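Local coordinates for cupin domain protein (Microcystis aeruginosa DIANCHI905, PDB 5ZBF) that probably acts as a cupin-superfamily isomerase in biosynthesis of the Choi moiety of aeruginosin, binding 4-hydroxyphenylpyruvic acid beside an iron(II) ion, at residues N118-T123 / L203-I208. Residues are numbered along the deposited sequence; the frame is centred on the assembly and turned at random.
Sequences NQDKIT and LIKILI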
# COMPACT_ATOMS: atom_id res chain seq x y z
N ASN A 118 -12.40 -4.11 11.52
CA ASN A 118 -12.48 -5.55 11.34
C ASN A 118 -11.53 -6.27 12.30
O ASN A 118 -11.00 -5.65 13.23
CB ASN A 118 -12.17 -5.92 9.89
CG ASN A 118 -13.04 -7.05 9.36
OD1 ASN A 118 -12.99 -8.17 9.87
ND2 ASN A 118 -13.83 -6.76 8.34
N GLN A 119 -11.33 -7.57 12.09
CA GLN A 119 -10.35 -8.33 12.84
C GLN A 119 -9.39 -9.06 11.89
O GLN A 119 -9.82 -9.68 10.93
CB GLN A 119 -11.05 -9.35 13.75
CG GLN A 119 -10.14 -9.90 14.83
CD GLN A 119 -10.87 -10.82 15.78
OE1 GLN A 119 -11.19 -10.43 16.91
NE2 GLN A 119 -11.14 -12.04 15.34
N ASP A 120 -8.10 -8.96 12.17
CA ASP A 120 -7.08 -9.65 11.38
C ASP A 120 -7.18 -11.14 11.65
O ASP A 120 -7.18 -11.56 12.80
CB ASP A 120 -5.68 -9.15 11.74
CG ASP A 120 -4.58 -9.82 10.92
OD1 ASP A 120 -4.60 -9.67 9.67
OD2 ASP A 120 -3.70 -10.47 11.52
N LYS A 121 -7.28 -11.94 10.59
CA LYS A 121 -7.48 -13.38 10.72
C LYS A 121 -6.39 -14.08 11.54
O LYS A 121 -6.67 -14.72 12.55
N ILE A 122 -5.14 -13.92 11.10
CA ILE A 122 -4.01 -14.67 11.66
C ILE A 122 -3.70 -14.33 13.12
O ILE A 122 -3.41 -15.22 13.92
CB ILE A 122 -2.73 -14.46 10.82
N THR A 123 -3.74 -13.04 13.45
CA THR A 123 -3.39 -12.56 14.79
C THR A 123 -4.59 -12.37 15.72
O THR A 123 -4.42 -12.30 16.94
CB THR A 123 -2.69 -11.19 14.74
OG1 THR A 123 -3.60 -10.21 14.22
CG2 THR A 123 -1.43 -11.25 13.88
N LEU A 203 0.99 -0.90 10.95
CA LEU A 203 1.39 -1.71 9.80
C LEU A 203 0.30 -1.66 8.76
O LEU A 203 -0.88 -1.70 9.10
CB LEU A 203 1.65 -3.16 10.22
CG LEU A 203 2.06 -4.11 9.08
CD1 LEU A 203 3.11 -5.11 9.54
CD2 LEU A 203 0.85 -4.82 8.51
N ILE A 204 0.70 -1.53 7.49
CA ILE A 204 -0.22 -1.66 6.38
C ILE A 204 0.24 -2.84 5.53
O ILE A 204 1.41 -2.95 5.19
CB ILE A 204 -0.26 -0.37 5.52
CG1 ILE A 204 -0.84 0.79 6.35
CG2 ILE A 204 -1.04 -0.58 4.22
CD1 ILE A 204 -0.68 2.14 5.68
N LYS A 205 -0.68 -3.74 5.20
CA LYS A 205 -0.37 -4.80 4.27
C LYS A 205 -1.39 -4.84 3.15
O LYS A 205 -2.54 -4.42 3.33
CB LYS A 205 -0.23 -6.15 4.97
CG LYS A 205 -1.45 -6.59 5.73
CD LYS A 205 -1.18 -7.90 6.44
CE LYS A 205 -2.39 -8.31 7.24
NZ LYS A 205 -2.20 -9.60 7.95
N ILE A 206 -0.94 -5.28 1.99
CA ILE A 206 -1.78 -5.45 0.82
C ILE A 206 -1.65 -6.89 0.36
O ILE A 206 -0.54 -7.37 0.09
CB ILE A 206 -1.35 -4.52 -0.33
CG1 ILE A 206 -1.22 -3.07 0.15
CG2 ILE A 206 -2.35 -4.62 -1.49
CD1 ILE A 206 0.20 -2.64 0.46
N LEU A 207 -2.78 -7.58 0.31
CA LEU A 207 -2.85 -8.94 -0.19
C LEU A 207 -3.29 -8.88 -1.64
O LEU A 207 -4.26 -8.21 -1.95
CB LEU A 207 -3.86 -9.75 0.62
CG LEU A 207 -3.57 -9.93 2.11
CD1 LEU A 207 -4.66 -10.81 2.70
CD2 LEU A 207 -2.21 -10.56 2.33
N ILE A 208 -2.56 -9.56 -2.52
CA ILE A 208 -2.90 -9.59 -3.94
C ILE A 208 -3.73 -10.84 -4.15
O ILE A 208 -3.25 -11.95 -3.91
CB ILE A 208 -1.64 -9.65 -4.85
CG1 ILE A 208 -0.64 -8.54 -4.48
CG2 ILE A 208 -2.05 -9.56 -6.31
CD1 ILE A 208 -1.15 -7.13 -4.73
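A single ion pair, D120 with K205, carries this whole contact, joining backbones whose nearest CA atoms, those of D120 and K205, stand 10.9 Å apart. It is a worked example of how one extended lysine can tie a loop to a strand that is not its neighbour. K205 spans most of the distance: beyond CG its chain is fully extended, with chi2, chi3 and chi4 all close to 180°, and NZ is carried straight out from strand 201-208. K205 NZ donates to D120 OD1 at 3.0 Å, arriving on the syn side of that oxygen, 24° out of the carboxylate plane, and K205 CE lies 3.6 Å from the same oxygen. The carboxylate divides its work between its oxygens. D120 OD2 faces its own loop, where T123 OG1 donates to its anti lone pair at 2.7 Å and T123 N approaches from above the carboxylate plane at 3.2 Å. These two bonds probably limit rotation of the group and so keep OD1 presented to the lysine. An asparagine at D120 would probably weaken the link, leaving the ammonium of K205 without its opposite charge here. M140 of strand 135-142 touches both D120 and T123, and K205 also touches E157 of strand 156-161, a second acidic neighbour. The bond from T123 N to D120 OD2 makes this an Asx motif in the loop between strands 112-119 and 126-131, tied by a salt bridge to strand 201-208 of the second cupin domain in a bicupin fold.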